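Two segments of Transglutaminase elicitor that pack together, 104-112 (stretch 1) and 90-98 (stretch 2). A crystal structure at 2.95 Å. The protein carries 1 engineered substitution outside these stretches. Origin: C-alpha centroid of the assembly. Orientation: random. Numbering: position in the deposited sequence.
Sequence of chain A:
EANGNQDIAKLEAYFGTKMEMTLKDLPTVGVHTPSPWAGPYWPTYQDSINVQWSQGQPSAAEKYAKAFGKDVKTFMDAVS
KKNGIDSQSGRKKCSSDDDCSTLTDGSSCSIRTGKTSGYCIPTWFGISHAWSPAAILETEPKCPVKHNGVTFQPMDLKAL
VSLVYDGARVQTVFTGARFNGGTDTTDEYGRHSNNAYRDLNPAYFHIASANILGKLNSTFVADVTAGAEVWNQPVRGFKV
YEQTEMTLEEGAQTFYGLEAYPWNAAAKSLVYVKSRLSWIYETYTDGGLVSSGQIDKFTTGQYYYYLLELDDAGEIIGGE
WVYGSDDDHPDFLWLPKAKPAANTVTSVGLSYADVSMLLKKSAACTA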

ATOM      1  N   THR A 104     -24.855  -5.504  -6.730  1.00 75.06           N
ATOM      2  CA  THR A 104     -24.503  -5.235  -5.334  1.00 74.97           C
ATOM      3  C   THR A 104     -23.007  -5.459  -5.085  1.00 74.79           C
ATOM      4  O   THR A 104     -22.610  -6.333  -4.304  1.00 74.77           O
ATOM      5  CB  THR A 104     -25.341  -6.093  -4.358  1.00 75.07           C
ATOM      6  OG1 THR A 104     -25.446  -7.430  -4.865  1.00 75.16           O
ATOM      7  CG2 THR A 104     -26.739  -5.505  -4.180  1.00 75.06           C
ATOM      8  N   ASP A 105     -22.188  -4.658  -5.763  1.00 74.50           N
ATOM      9  CA  ASP A 105     -20.726  -4.729  -5.655  1.00 74.12           C
ATOM     10  C   ASP A 105     -20.096  -3.335  -5.586  1.00 73.87           C
ATOM     11  O   ASP A 105     -18.879  -3.199  -5.423  1.00 73.87           O
ATOM     12  CB  ASP A 105     -20.132  -5.531  -6.825  1.00 74.08           C
ATOM     13  CG  ASP A 105     -20.656  -5.077  -8.187  1.00 74.04           C
ATOM     14  OD1 ASP A 105     -21.311  -4.016  -8.274  1.00 73.90           O
ATOM     15  OD2 ASP A 105     -20.413  -5.793  -9.180  1.00 73.89           O
ATOM     16  N   GLY A 106     -20.938  -2.311  -5.711  1.00 73.48           N
ATOM     17  CA  GLY A 106     -20.497  -0.919  -5.662  1.00 72.88           C
ATOM     18  C   GLY A 106     -20.108  -0.385  -7.024  1.00 72.49           C
ATOM     19  O   GLY A 106     -19.236   0.480  -7.129  1.00 72.54           O
ATOM     20  N   SER A 107     -20.760  -0.902  -8.064  1.00 72.03           N
ATOM     21  CA  SER A 107     -20.482  -0.509  -9.444  1.00 71.54           C
ATOM     22  C   SER A 107     -20.931   0.913  -9.737  1.00 71.23           C
ATOM     23  O   SER A 107     -21.803   1.455  -9.059  1.00 71.29           O
ATOM     24  CB  SER A 107     -21.157  -1.467 -10.426  1.00 71.55           C
ATOM     25  OG  SER A 107     -20.509  -2.724 -10.442  1.00 71.56           O
ATOM     26  N   SER A 108     -20.319   1.507 -10.754  1.00 70.78           N
ATOM     27  CA  SER A 108     -20.703   2.818 -11.258  1.00 70.34           C
ATOM     28  C   SER A 108     -20.501   2.801 -12.766  1.00 70.01           C
ATOM     29  O   SER A 108     -19.504   2.258 -13.251  1.00 69.99           O
ATOM     30  CB  SER A 108     -19.848   3.911 -10.612  1.00 70.38           C
ATOM     31  OG  SER A 108     -20.189   5.194 -11.104  1.00 70.46           O
ATOM     32  N   CYS A 109     -21.445   3.373 -13.510  1.00 69.47           N
ATOM     33  CA  CYS A 109     -21.340   3.359 -14.963  1.00 69.00           C
ATOM     34  C   CYS A 109     -20.131   4.156 -15.418  1.00 68.62           C
ATOM     35  O   CYS A 109     -20.014   5.350 -15.130  1.00 68.56           O
ATOM     36  CB  CYS A 109     -22.606   3.870 -15.641  1.00 69.11           C
ATOM     37  SG  CYS A 109     -22.600   3.563 -17.429  1.00 69.34           S
ATOM     38  N   SER A 110     -19.236   3.467 -16.121  1.00 68.09           N
ATOM     39  CA  SER A 110     -17.947   4.017 -16.511  1.00 67.51           C
ATOM     40  C   SER A 110     -17.848   4.161 -18.024  1.00 67.20           C
ATOM     41  O   SER A 110     -17.827   3.168 -18.751  1.00 67.10           O
ATOM     42  CB  SER A 110     -16.822   3.125 -15.988  1.00 67.54           C
ATOM     43  OG  SER A 110     -17.023   2.797 -14.624  1.00 67.24           O
ATOM     44  N   ILE A 111     -17.793   5.408 -18.480  1.00 66.78           N
ATOM     45  CA  ILE A 111     -17.717   5.726 -19.901  1.00 66.43           C
ATOM     46  C   ILE A 111     -16.413   6.460 -20.188  1.00 66.23           C
ATOM     47  O   ILE A 111     -16.072   7.424 -19.503  1.00 66.13           O
ATOM     48  CB  ILE A 111     -18.934   6.580 -20.360  1.00 66.45           C
ATOM     49  CG1 ILE A 111     -20.247   5.835 -20.098  1.00 66.34           C
ATOM     50  CG2 ILE A 111     -18.822   6.950 -21.840  1.00 66.42           C
ATOM     51  CD1 ILE A 111     -21.475   6.722 -20.064  1.00 66.51           C
ATOM     52  N   ARG A 112     -15.685   5.991 -21.198  1.00 66.03           N
ATOM     53  CA  ARG A 112     -14.439   6.625 -21.623  1.00 65.90           C
ATOM     54  C   ARG A 112     -14.689   8.010 -22.217  1.00 66.03           C
ATOM     55  O   ARG A 112     -15.812   8.340 -22.602  1.00 66.10           O
ATOM     56  CB  ARG A 112     -13.711   5.750 -22.646  1.00 65.72           C
ATOM     57  CG  ARG A 112     -13.162   4.443 -22.098  1.00 65.17           C
ATOM     58  CD  ARG A 112     -12.327   3.722 -23.139  1.00 64.42           C
ATOM     59  NE  ARG A 112     -11.063   4.411 -23.390  1.00 63.85           N
ATOM     60  CZ  ARG A 112     -10.255   4.159 -24.414  1.00 63.54           C
ATOM     61  NH1 ARG A 112     -10.565   3.231 -25.308  1.00 63.40           N
ATOM     62  NH2 ARG A 112      -9.131   4.845 -24.549  1.00 63.43           N
TER
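Stretch 2 (90-98) GRKKCSSDD

A covalent bond, rather than a packed layer of side chains, holds these two segments together. The SG atoms of Cys 109 and Cys 94 lie 2.0 Å apart in a disulfide with a chi3 of 102°, and the two stretches bury just 296 Å² between them, both sides summed. The example illustrates a general principle of disulfide-rich segments: a single cross-link can fix the relative position of two backbones that have little apolar surface to share, leaving polar contacts to settle the details around it.

Stretch 1 enters as a loop and becomes extended, with a strand through Ser 107, Ser 108, Cys 109 and Ser 110. Before it comes Gly 106, whose phi/psi of 89/31 would press a CB against the carbonyl oxygen of Asp 105, a conformation that by itself calls for glycine. Stretch 2 is mostly loop or turn, with a short strand at Lys 93 and Cys 94. No backbone hydrogen bond joins the stretches, so their strands do not pair directly as neighbours in a sheet. The order of contacts nevertheless gives a sense of direction around the cross-link: Ser 108 meets Asp 97, while Ile 111, farther along stretch 1, meets Ser 95, earlier in stretch 2. Past Cys 94, then, stretch 2 runs broadly, though not strictly, against stretch 1. The Cys 109 to Cys 94 and Asp 105 to Arg 91 pairs do not follow this order.

Cys 109 is the hub. Its CA-to-CB bond points toward stretch 2, its chi1 is t, and it has 92 Å² covered, the largest share of any residue here. Cys 94 reaches back with chi1 in the p well. The closest CA atoms across the contact, however, are those of Cys 109 and Asp 97, 4.8 Å apart, because stretch 2 continues past the disulfide and bends over the cysteine. Cys 109 CB consequently lies 3.4 Å from Ser 96 O and 3.8 Å from Asp 97 N, so it is backbone that covers the base of the side chain. The side chains of Ser 95 and Ser 96 start away from stretch 1, which leaves their main-chain atoms to make the approach.

Further contacts surround the disulfide. Ser 108 OG donates a hydrogen bond to Asp 97 OD1 at 3.1 Å; the CA-to-CB bond of Asp 97 points sideways, but the end of its side chain comes nearer. Beyond Cys 109 in stretch 1, Ile 111 CD1 rests 3.4 Å from Ser 95 O, an apolar methyl against a carbonyl. A looser contact lies farther off: Asp 105 OD2 and Arg 91 NH1 form a long salt bridge at 4.0 Å, with the carboxylate oblique to the guanidinium. The other oxygen of Asp 105 is engaged within its own stretch, where OD1 accepts a hydrogen bond from Ser 107 OG at 2.6 Å and a weak one from Ser 107 N at 3.2 Å. One carboxylate thus takes part in contacts both within stretch 1 and across to stretch 2.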

ATOM      1  N   GLY A  90     -16.581  -7.418 -20.234  1.00 60.97           N
ATOM      2  CA  GLY A  90     -17.496  -8.489 -19.855  1.00 61.97           C
ATOM      3  C   GLY A  90     -18.586  -8.091 -18.878  1.00 62.57           C
ATOM      4  O   GLY A  90     -19.569  -8.815 -18.715  1.00 62.61           O
ATOM      5  N   ARG A  91     -18.415  -6.942 -18.230  1.00 63.27           N
ATOM      6  CA  ARG A  91     -19.381  -6.451 -17.244  1.00 63.96           C
ATOM      7  C   ARG A  91     -20.609  -5.835 -17.916  1.00 64.42           C
ATOM      8  O   ARG A  91     -20.585  -5.547 -19.116  1.00 64.51           O
ATOM      9  CB  ARG A  91     -18.713  -5.457 -16.292  1.00 63.90           C
ATOM     10  CG  ARG A  91     -17.509  -6.038 -15.575  1.00 63.92           C
ATOM     11  CD  ARG A  91     -17.102  -5.219 -14.369  1.00 63.86           C
ATOM     12  NE  ARG A  91     -16.241  -5.993 -13.478  1.00 63.88           N
ATOM     13  CZ  ARG A  91     -16.676  -6.728 -12.458  1.00 63.93           C
ATOM     14  NH1 ARG A  91     -17.973  -6.787 -12.178  1.00 63.85           N
ATOM     15  NH2 ARG A  91     -15.811  -7.402 -11.713  1.00 63.84           N
ATOM     16  N   LYS A  92     -21.676  -5.643 -17.140  1.00 65.03           N
ATOM     17  CA  LYS A  92     -22.953  -5.132 -17.657  1.00 65.70           C
ATOM     18  C   LYS A  92     -22.798  -3.791 -18.371  1.00 66.09           C
ATOM     19  O   LYS A  92     -22.309  -2.823 -17.786  1.00 66.24           O
ATOM     20  CB  LYS A  92     -23.988  -5.019 -16.533  1.00 65.57           C
ATOM     21  N   LYS A  93     -23.206  -3.752 -19.638  1.00 66.71           N
ATOM     22  CA  LYS A  93     -23.153  -2.534 -20.445  1.00 67.38           C
ATOM     23  C   LYS A  93     -24.131  -1.489 -19.909  1.00 67.86           C
ATOM     24  O   LYS A  93     -25.205  -1.840 -19.411  1.00 67.94           O
ATOM     25  CB  LYS A  93     -23.454  -2.847 -21.913  1.00 67.24           C
ATOM     26  N   CYS A  94     -23.752  -0.216 -20.001  1.00 68.54           N
ATOM     27  CA  CYS A  94     -24.554   0.878 -19.444  1.00 69.23           C
ATOM     28  C   CYS A  94     -24.367   2.209 -20.172  1.00 69.70           C
ATOM     29  O   CYS A  94     -23.338   2.443 -20.814  1.00 69.77           O
ATOM     30  CB  CYS A  94     -24.250   1.061 -17.951  1.00 69.21           C
ATOM     31  SG  CYS A  94     -22.546   1.532 -17.571  1.00 69.35           S
ATOM     32  N   SER A  95     -25.374   3.075 -20.053  1.00 70.37           N
ATOM     33  CA  SER A  95     -25.322   4.443 -20.577  1.00 70.95           C
ATOM     34  C   SER A  95     -25.368   5.465 -19.439  1.00 71.30           C
ATOM     35  O   SER A  95     -24.834   6.571 -19.561  1.00 71.33           O
ATOM     36  CB  SER A  95     -26.474   4.689 -21.553  1.00 70.91           C
ATOM     37  OG  SER A  95     -26.477   3.730 -22.596  1.00 70.94           O
ATOM     38  N   SER A  96     -26.017   5.084 -18.339  1.00 71.82           N
ATOM     39  CA  SER A  96     -26.117   5.914 -17.138  1.00 72.36           C
ATOM     40  C   SER A  96     -25.945   5.062 -15.881  1.00 72.61           C
ATOM     41  O   SER A  96     -25.966   3.831 -15.950  1.00 72.70           O
ATOM     42  CB  SER A  96     -27.465   6.643 -17.096  1.00 72.39           C
ATOM     43  OG  SER A  96     -27.538   7.648 -18.092  1.00 72.56           O
ATOM     44  N   ASP A  97     -25.782   5.723 -14.735  1.00 72.98           N
ATOM     45  CA  ASP A  97     -25.619   5.036 -13.449  1.00 73.30           C
ATOM     46  C   ASP A  97     -26.873   4.267 -13.016  1.00 73.46           C
ATOM     47  O   ASP A  97     -26.789   3.352 -12.193  1.00 73.52           O
ATOM     48  CB  ASP A  97     -25.202   6.024 -12.353  1.00 73.30           C
ATOM     49  CG  ASP A  97     -23.873   6.697 -12.646  1.00 73.40           C
ATOM     50  OD1 ASP A  97     -22.914   6.465 -11.883  1.00 73.43           O
ATOM     51  OD2 ASP A  97     -23.785   7.453 -13.640  1.00 73.60           O
ATOM     52  N   ASP A  98     -28.024   4.641 -13.577  1.00 73.72           N
ATOM     53  CA  ASP A  98     -29.302   3.974 -13.303  1.00 73.92           C
ATOM     54  C   ASP A  98     -29.256   2.508 -13.713  1.00 73.91           C
ATOM     55  O   ASP A  98     -29.881   1.656 -13.077  1.00 73.95           O
ATOM     56  CB  ASP A  98     -30.449   4.664 -14.053  1.00 74.07           C
ATOM     57  CG  ASP A  98     -30.472   6.169 -13.841  1.00 74.35           C
ATOM     58  OD1 ASP A  98     -30.285   6.907 -14.833  1.00 74.63           O
ATOM     59  OD2 ASP A  98     -30.672   6.613 -12.689  1.00 74.54           O
TER